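Local coordinates for high-affinity zinc uptake system protein znuA (Streptococcus suis, PDB 3MFQ) that binds zinc and, as a solute-binding protein of the TroA/ZnuA family, probably delivers metal to a membrane ABC transporter for uptake, at residues G25-R30 and P128-M133; A56-Y61 and S120-K125; N174-A177 and D181-L184. One frame throughout, in Å; residues are numbered along the deposited sequence.

Contact 1 of 3, residues G25-R30 and P128-M133; sequences GDEVER and PAKAEM
E27 and K130 meet as a single salt bridge at the surface, and the packing beside it shows how two oppositely charged side chains can also touch through their stems. The tightly packed part is the end of E27, which the lysine and a methionine close in on together. K130 NZ approaches E27 OE2 at 3.2 Å in a weak hydrogen bond within the ion pair, with OE1 farther off at 3.6 Å. Beside it K130 CG lies 3.8 Å from E27 CD, and E27 CG is 4.1 Å from the sulfur SD of M133. The glutamate crosses both the lysine and the methionine at about a right angle. E27 turns at its second torsion (chi2 -70°), swinging the carboxylate across the foot of the lysine, whose chain, kinked at chi2, chi3 and chi4, brings the ammonium to it. M133, with CG anti to the backbone N (chi1 -175°), reaches across the glutamate, extended beyond CG, and sets its methyl CE 3.7 Å from E27 OE2. L127 also touches E27.

The rest is looser. The nearest CA atoms, those of E27 and K130, stand 8.1 Å apart, so side chains alone span the gap between the turn after helix 14-24 and the start of helix 131-156. With M133 exposed and the two charged residues partly so, the pairing is probably weakened by solvent, a modest electrostatic tie supplemented by packing of the lysine stem and the methionine thioether.

Contact 2 of 3, residues A56-Y61 and S120-K125; sequences ADLVLY and SEELQK
L58 and E122 have the largest shares of the surface buried here, and together they illustrate how a long acidic side chain can serve a mostly apolar interface, with its stem and with a carboxylate oxygen set against a methyl. L58 belongs to strand 58-61 and extends toward the last turn of helix 109-123. Its CG stands anti to the backbone N (chi1 171°), which sends both methyls out to the helix, where they divide the work. CD2 sits over the helix backbone, 3.7 Å from the carbonyl O of E122 and 4.0 Å from CB of the same residue. It also meets L123 CD2 at 3.9 Å, the two leucines crossing at about a right angle. CD1 instead faces the acid end of E122, with OE2 at 3.5 Å.

E122 is bent at chi2 (-60°), folding its carboxylate back beside the leucine. Two residues farther along the strand, L60 adds a distant touch, its CD2 lying 4.5 Å from E122 CG. L123 carries the hydrophobic layer onward to V20 and L23 of helix 14-24 and to V9 of the neighbouring strand.

The acid end has a partner within its own segment, a long salt bridge from E122 OE1 to K125 NZ at 3.6 Å. The contact between strand and helix therefore rests on van der Waals packing, while the carboxylate at its partly exposed margin is probably steadied, though weakly, by the nearby lysine.

Contact 3 of 3, residues N174-A177 and D181-L184; sequences NYFA and DFTL
Five residues apart, F182 N and A177 O join in a hydrogen bond of 2.9 Å, with an N-H...O angle of 156°, where helix 174-179 ends and the chain turns toward strand 183-185. The amide lies somewhat off the carbonyl plane of A177, tilted by 21°. D181, in a conformation of positive phi, turns the chain just ahead of F182; its own N also lies near A177 O, but at too poor an angle to bond.

A177 is the hub of the side-chain packing. Its CB lies against the backbone O of F182, meets F182 CB at 3.6 Å and reaches L184 CB at 4.4 Å, so one small methyl is in touch with F182, just before the strand, and L184 within it. The F182 ring then leads away from the alanine and toward F176. There, F176 CE2 lies over one face of the F182 ring, offset toward the rim and 4.3 Å from F182 CD1. The planes meet at 53° with centroids 5.8 Å apart, an oblique pairing, neither a stack nor edge-to-face. L156 of helix 131-156 touches both rings.

At the other end of the contact L184, its CG anti to the backbone N, carries CD2 back to the helix, 3.7 Å from N174 N and 4.0 Å from N174 OD1. The N174 side chain crosses the leucine at about a right angle, and its ND2 is hydrogen-bonded to D102 OD2. L184 lies about 10 Å by its side chain from the bound zinc ion, beyond direct coordination, which falls to H41, H104, H170 and D254. The helix and the strand that follows it form the second half of a beta-alpha-beta unit whose first strand, 165-167, runs parallel to 183-185.

Contacts 1 and 2 are neighbours, their centres 10 Å apart, and they touch where A131 O packs on Q124 CG. Contact 2 brings helix 109-123, and contact 1 the start of helix 131-156, to the region of the same four-stranded parallel sheet, and along the chain the two segments of contact 2 fall between those of contact 1. Contact 3 comes later in sequence and lies on the opposite side of the chain's centre, 36 Å from contact 1 and 31 Å from contact 2 between centres, in a separate parallel sheet. Helix 131-156 starts at contact 1 and reaches the phenylalanines of contact 3, consistent with the long helix that links the two lobes of TroA-like proteins, between which the metal is bound.

Contact 1 of 3, residues G25-R30 and P128-M133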
loop_
_atom_site.group_PDB
_atom_site.type_symbol
_atom_site.label_atom_id
_atom_site.label_comp_id
_atom_site.label_asym_id
_atom_site.label_seq_id
_atom_site.Cartn_x
_atom_site.Cartn_y
_atom_site.Cartn_z
ATOM N N GLY A 25 20.876 3.463 2.492
ATOM C CA GLY A 25 21.305 3.400 3.874
ATOM C C GLY A 25 21.364 4.781 4.492
ATOM O O GLY A 25 20.429 5.570 4.366
ATOM N N ASP A 26 22.478 5.078 5.152
ATOM C CA ASP A 26 22.648 6.360 5.825
ATOM C C ASP A 26 23.376 7.359 4.937
ATOM O O ASP A 26 23.857 8.384 5.413
ATOM C CB ASP A 26 23.418 6.176 7.134
ATOM C CG ASP A 26 22.728 5.215 8.086
ATOM O OD1 ASP A 26 21.478 5.203 8.121
ATOM O OD2 ASP A 26 23.433 4.471 8.804
ATOM N N GLU A 27 23.451 7.061 3.643
ATOM C CA GLU A 27 24.217 7.892 2.718
ATOM C C GLU A 27 23.481 9.165 2.303
ATOM O O GLU A 27 24.111 10.153 1.940
ATOM C CB GLU A 27 24.634 7.085 1.484
ATOM C CG GLU A 27 25.608 5.949 1.774
ATOM C CD GLU A 27 26.993 6.435 2.170
ATOM O OE1 GLU A 27 27.263 7.648 2.039
ATOM O OE2 GLU A 27 27.815 5.602 2.609
ATOM N N VAL A 28 22.154 9.142 2.352
ATOM C CA VAL A 28 21.362 10.323 2.007
ATOM C C VAL A 28 20.551 10.801 3.201
ATOM O O VAL A 28 20.488 10.125 4.226
ATOM C CB VAL A 28 20.394 10.053 0.841
ATOM C CG1 VAL A 28 21.157 9.602 -0.392
ATOM C CG2 VAL A 28 19.360 9.021 1.247
ATOM N N GLU A 29 19.922 11.963 3.059
ATOM C CA GLU A 29 19.113 12.531 4.134
ATOM C C GLU A 29 17.629 12.569 3.764
ATOM O O GLU A 29 17.219 13.332 2.890
ATOM C CB GLU A 29 19.592 13.940 4.467
ATOM C CG GLU A 29 19.229 14.385 5.863
ATOM C CD GLU A 29 20.423 14.356 6.787
ATOM O OE1 GLU A 29 21.468 14.929 6.413
ATOM O OE2 GLU A 29 20.321 13.765 7.883
ATOM N N ARG A 30 16.823 11.765 4.447
ATOM C CA ARG A 30 15.430 11.571 4.043
ATOM C C ARG A 30 14.413 12.546 4.667
ATOM O O ARG A 30 14.402 12.781 5.877
ATOM C CB ARG A 30 15.020 10.100 4.234
ATOM C CG ARG A 30 15.730 9.143 3.256
ATOM C CD ARG A 30 15.448 7.666 3.502
ATOM N NE ARG A 30 16.219 7.143 4.624
ATOM C CZ ARG A 30 15.849 7.264 5.893
ATOM N NH1 ARG A 30 14.722 7.892 6.195
ATOM N NH2 ARG A 30 16.602 6.765 6.861
ATOM N N PRO A 128 27.185 9.557 -7.386
ATOM C CA PRO A 128 28.082 8.878 -8.324
ATOM C C PRO A 128 29.136 8.044 -7.609
ATOM O O PRO A 128 29.525 6.988 -8.107
ATOM C CB PRO A 128 28.743 10.039 -9.063
ATOM C CG PRO A 128 27.733 11.135 -9.006
ATOM C CD PRO A 128 27.060 10.996 -7.677
ATOM N N ALA A 129 29.588 8.515 -6.454
ATOM C CA ALA A 129 30.623 7.821 -5.700
ATOM C C ALA A 129 30.064 6.617 -4.947
ATOM O O ALA A 129 30.797 5.680 -4.630
ATOM C CB ALA A 129 31.306 8.777 -4.742
ATOM N N LYS A 130 28.766 6.646 -4.663
ATOM C CA LYS A 130 28.119 5.546 -3.952
ATOM C C LYS A 130 27.203 4.725 -4.858
ATOM O O LYS A 130 26.348 3.987 -4.377
ATOM C CB LYS A 130 27.343 6.067 -2.736
ATOM C CG LYS A 130 28.146 6.042 -1.444
ATOM C CD LYS A 130 29.475 6.762 -1.602
ATOM C CE LYS A 130 30.569 6.117 -0.757
ATOM N NZ LYS A 130 30.344 6.275 0.710
ATOM N N ALA A 131 27.397 4.844 -6.168
ATOM C CA ALA A 131 26.547 4.154 -7.136
ATOM C C ALA A 131 26.682 2.633 -7.060
ATOM O O ALA A 131 25.684 1.918 -6.954
ATOM C CB ALA A 131 26.836 4.648 -8.543
ATOM N N GLU A 132 27.914 2.139 -7.125
ATOM C CA GLU A 132 28.158 0.701 -7.054
ATOM C C GLU A 132 27.708 0.144 -5.710
ATOM O O GLU A 132 27.066 -0.903 -5.645
ATOM C CB GLU A 132 29.634 0.389 -7.299
ATOM C CG GLU A 132 30.063 0.525 -8.754
ATOM C CD GLU A 132 31.561 0.375 -8.938
ATOM O OE1 GLU A 132 32.305 0.619 -7.967
ATOM O OE2 GLU A 132 31.995 0.023 -10.054
ATOM N N MET A 133 28.048 0.855 -4.641
ATOM C CA MET A 133 27.615 0.489 -3.300
ATOM C C MET A 133 26.103 0.335 -3.275
ATOM O O MET A 133 25.573 -0.663 -2.787
ATOM C CB MET A 133 28.026 1.568 -2.304
ATOM C CG MET A 133 27.726 1.216 -0.861
ATOM S SD MET A 133 27.530 2.673 0.182
ATOM C CE MET A 133 27.697 1.944 1.812
#

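Contact 2 of 3, residues A56-Y61 and S120-K125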
loop_
_atom_site.group_PDB
_atom_site.type_symbol
_atom_site.label_atom_id
_atom_site.label_comp_id
_atom_site.label_asym_id
_atom_site.label_seq_id
_atom_site.Cartn_x
_atom_site.Cartn_y
_atom_site.Cartn_z
ATOM N N ALA A 56 14.568 20.021 -1.625
ATOM C CA ALA A 56 15.047 18.674 -1.914
ATOM C C ALA A 56 15.930 18.612 -3.158
ATOM O O ALA A 56 15.674 19.289 -4.153
ATOM C CB ALA A 56 13.870 17.715 -2.044
ATOM N N ASP A 57 16.972 17.792 -3.086
ATOM C CA ASP A 57 17.828 17.531 -4.234
ATOM C C ASP A 57 17.158 16.492 -5.123
ATOM O O ASP A 57 17.365 16.463 -6.336
ATOM C CB ASP A 57 19.196 17.020 -3.777
ATOM C CG ASP A 57 19.923 18.010 -2.885
ATOM O OD1 ASP A 57 19.816 19.231 -3.127
ATOM O OD2 ASP A 57 20.610 17.563 -1.942
ATOM N N LEU A 58 16.353 15.639 -4.498
ATOM C CA LEU A 58 15.616 14.595 -5.199
ATOM C C LEU A 58 14.288 14.361 -4.498
ATOM O O LEU A 58 14.237 14.252 -3.276
ATOM C CB LEU A 58 16.423 13.292 -5.225
ATOM C CG LEU A 58 15.711 12.036 -5.734
ATOM C CD1 LEU A 58 15.338 12.190 -7.199
ATOM C CD2 LEU A 58 16.569 10.797 -5.529
ATOM N N VAL A 59 13.212 14.287 -5.271
ATOM C CA VAL A 59 11.899 13.999 -4.708
ATOM C C VAL A 59 11.347 12.698 -5.286
ATOM O O VAL A 59 11.283 12.534 -6.502
ATOM C CB VAL A 59 10.905 15.151 -4.963
ATOM C CG1 VAL A 59 9.506 14.765 -4.502
ATOM C CG2 VAL A 59 11.370 16.421 -4.265
ATOM N N LEU A 60 10.959 11.773 -4.412
ATOM C CA LEU A 60 10.427 10.483 -4.849
ATOM C C LEU A 60 9.002 10.256 -4.355
ATOM O O LEU A 60 8.690 10.520 -3.192
ATOM C CB LEU A 60 11.329 9.340 -4.382
ATOM C CG LEU A 60 12.643 9.150 -5.140
ATOM C CD1 LEU A 60 13.534 8.148 -4.426
ATOM C CD2 LEU A 60 12.373 8.711 -6.570
ATOM N N TYR A 61 8.142 9.767 -5.246
ATOM C CA TYR A 61 6.753 9.488 -4.897
ATOM C C TYR A 61 6.194 8.311 -5.693
ATOM O O TYR A 61 6.793 7.871 -6.674
ATOM C CB TYR A 61 5.882 10.731 -5.096
ATOM C CG TYR A 61 5.706 11.143 -6.541
ATOM C CD1 TYR A 61 6.766 11.666 -7.270
ATOM C CD2 TYR A 61 4.476 11.019 -7.173
ATOM C CE1 TYR A 61 6.606 12.048 -8.589
ATOM C CE2 TYR A 61 4.308 11.399 -8.492
ATOM C CZ TYR A 61 5.375 11.911 -9.196
ATOM O OH TYR A 61 5.208 12.288 -10.509
ATOM N N SER A 120 16.539 3.092 -7.144
ATOM C CA SER A 120 17.963 2.804 -7.184
ATOM C C SER A 120 18.674 3.697 -8.195
ATOM O O SER A 120 19.691 4.312 -7.885
ATOM C CB SER A 120 18.189 1.335 -7.534
ATOM O OG SER A 120 19.569 1.034 -7.571
ATOM N N GLU A 121 18.123 3.775 -9.402
ATOM C CA GLU A 121 18.752 4.515 -10.491
ATOM C C GLU A 121 18.699 6.024 -10.279
ATOM O O GLU A 121 19.369 6.780 -10.982
ATOM C CB GLU A 121 18.102 4.143 -11.823
ATOM C CG GLU A 121 18.004 2.639 -12.042
ATOM C CD GLU A 121 17.638 2.275 -13.468
ATOM O OE1 GLU A 121 17.468 1.071 -13.763
ATOM O OE2 GLU A 121 17.523 3.197 -14.301
ATOM N N GLU A 122 17.896 6.455 -9.315
ATOM C CA GLU A 122 17.802 7.869 -8.973
ATOM C C GLU A 122 18.739 8.232 -7.826
ATOM O O GLU A 122 19.215 9.364 -7.736
ATOM C CB GLU A 122 16.366 8.250 -8.616
ATOM C CG GLU A 122 15.462 8.439 -9.820
ATOM C CD GLU A 122 15.948 9.537 -10.744
ATOM O OE1 GLU A 122 16.371 9.214 -11.874
ATOM O OE2 GLU A 122 15.908 10.719 -10.340
ATOM N N LEU A 123 18.994 7.272 -6.948
ATOM C CA LEU A 123 19.962 7.475 -5.888
ATOM C C LEU A 123 21.364 7.336 -6.476
ATOM O O LEU A 123 22.236 8.141 -6.182
ATOM C CB LEU A 123 19.713 6.511 -4.728
ATOM C CG LEU A 123 18.377 6.749 -4.007
ATOM C CD1 LEU A 123 18.046 5.631 -3.027
ATOM C CD2 LEU A 123 18.357 8.100 -3.304
ATOM N N GLN A 124 21.577 6.325 -7.315
ATOM C CA GLN A 124 22.707 6.360 -8.222
ATOM C C GLN A 124 22.362 7.570 -9.051
ATOM O O GLN A 124 21.189 7.907 -9.151
ATOM C CB GLN A 124 22.738 5.124 -9.111
ATOM C CG GLN A 124 22.585 3.816 -8.383
ATOM C CD GLN A 124 22.504 2.651 -9.340
ATOM O OE1 GLN A 124 23.337 2.513 -10.233
ATOM N NE2 GLN A 124 21.499 1.803 -9.164
ATOM N N LYS A 125 23.358 8.194 -9.673
ATOM C CA LYS A 125 23.166 9.452 -10.393
ATOM C C LYS A 125 22.919 10.629 -9.452
ATOM O O LYS A 125 22.847 11.777 -9.885
ATOM C CB LYS A 125 21.846 9.449 -11.170
ATOM C CG LYS A 125 21.380 10.830 -11.660
ATOM C CD LYS A 125 20.032 10.767 -12.362
ATOM C CE LYS A 125 20.141 9.943 -13.621
ATOM N NZ LYS A 125 18.881 9.990 -14.399
#

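Contact 3 of 3, residues N174-A177 and D181-L184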
loop_
_atom_site.group_PDB
_atom_site.type_symbol
_atom_site.label_atom_id
_atom_site.label_comp_id
_atom_site.label_asym_id
_atom_site.label_seq_id
_atom_site.Cartn_x
_atom_site.Cartn_y
_atom_site.Cartn_z
ATOM N N ASN A 174 -6.223 -5.093 -4.767
ATOM C CA ASN A 174 -6.459 -5.665 -6.088
ATOM C C ASN A 174 -5.198 -6.292 -6.651
ATOM O O ASN A 174 -5.240 -7.361 -7.258
ATOM C CB ASN A 174 -6.977 -4.603 -7.055
ATOM C CG ASN A 174 -8.452 -4.327 -6.877
ATOM O OD1 ASN A 174 -9.236 -5.237 -6.611
ATOM N ND2 ASN A 174 -8.842 -3.068 -7.033
ATOM N N TYR A 175 -4.073 -5.616 -6.453
ATOM C CA TYR A 175 -2.796 -6.129 -6.920
ATOM C C TYR A 175 -2.400 -7.355 -6.108
ATOM O O TYR A 175 -1.769 -8.278 -6.621
ATOM C CB TYR A 175 -1.722 -5.047 -6.832
ATOM C CG TYR A 175 -1.912 -3.922 -7.825
ATOM C CD1 TYR A 175 -1.306 -3.960 -9.073
ATOM C CD2 TYR A 175 -2.705 -2.823 -7.517
ATOM C CE1 TYR A 175 -1.478 -2.934 -9.985
ATOM C CE2 TYR A 175 -2.880 -1.791 -8.421
ATOM C CZ TYR A 175 -2.265 -1.852 -9.654
ATOM O OH TYR A 175 -2.437 -0.833 -10.559
ATOM N N PHE A 176 -2.783 -7.358 -4.836
ATOM C CA PHE A 176 -2.504 -8.484 -3.963
ATOM C C PHE A 176 -3.312 -9.697 -4.395
ATOM O O PHE A 176 -2.761 -10.766 -4.657
ATOM C CB PHE A 176 -2.835 -8.133 -2.515
ATOM C CG PHE A 176 -2.742 -9.300 -1.579
ATOM C CD1 PHE A 176 -1.541 -9.625 -0.975
ATOM C CD2 PHE A 176 -3.853 -10.078 -1.313
ATOM C CE1 PHE A 176 -1.452 -10.701 -0.118
ATOM C CE2 PHE A 176 -3.770 -11.156 -0.458
ATOM C CZ PHE A 176 -2.567 -11.468 0.141
ATOM N N ALA A 177 -4.625 -9.519 -4.465
ATOM C CA ALA A 177 -5.530 -10.590 -4.853
ATOM C C ALA A 177 -5.133 -11.182 -6.197
ATOM O O ALA A 177 -5.173 -12.397 -6.390
ATOM C CB ALA A 177 -6.956 -10.076 -4.904
ATOM N N ASP A 181 -4.288 -15.516 -6.407
ATOM C CA ASP A 181 -5.593 -16.127 -6.595
ATOM C C ASP A 181 -6.539 -15.785 -5.449
ATOM O O ASP A 181 -7.016 -16.671 -4.736
ATOM C CB ASP A 181 -5.448 -17.642 -6.709
ATOM C CG ASP A 181 -6.729 -18.317 -7.141
ATOM O OD1 ASP A 181 -7.403 -17.790 -8.052
ATOM O OD2 ASP A 181 -7.057 -19.376 -6.571
ATOM N N PHE A 182 -6.804 -14.493 -5.274
ATOM C CA PHE A 182 -7.688 -14.029 -4.215
ATOM C C PHE A 182 -8.806 -13.147 -4.749
ATOM O O PHE A 182 -8.700 -12.580 -5.834
ATOM C CB PHE A 182 -6.897 -13.261 -3.164
ATOM C CG PHE A 182 -6.732 -14.000 -1.874
ATOM C CD1 PHE A 182 -5.664 -14.858 -1.686
ATOM C CD2 PHE A 182 -7.646 -13.836 -0.850
ATOM C CE1 PHE A 182 -5.510 -15.539 -0.499
ATOM C CE2 PHE A 182 -7.499 -14.514 0.340
ATOM C CZ PHE A 182 -6.430 -15.367 0.515
ATOM N N THR A 183 -9.876 -13.033 -3.968
ATOM C CA THR A 183 -11.001 -12.170 -4.309
ATOM C C THR A 183 -11.190 -11.111 -3.231
ATOM O O THR A 183 -11.310 -11.437 -2.049
ATOM C CB THR A 183 -12.305 -12.975 -4.452
ATOM O OG1 THR A 183 -12.193 -13.877 -5.559
ATOM C CG2 THR A 183 -13.481 -12.043 -4.682
ATOM N N LEU A 184 -11.218 -9.847 -3.639
ATOM C CA LEU A 184 -11.336 -8.739 -2.694
ATOM C C LEU A 184 -12.640 -7.965 -2.840
ATOM O O LEU A 184 -13.028 -7.577 -3.944
ATOM C CB LEU A 184 -10.156 -7.773 -2.845
ATOM C CG LEU A 184 -10.302 -6.426 -2.129
ATOM C CD1 LEU A 184 -10.228 -6.604 -0.621
ATOM C CD2 LEU A 184 -9.246 -5.440 -2.605
#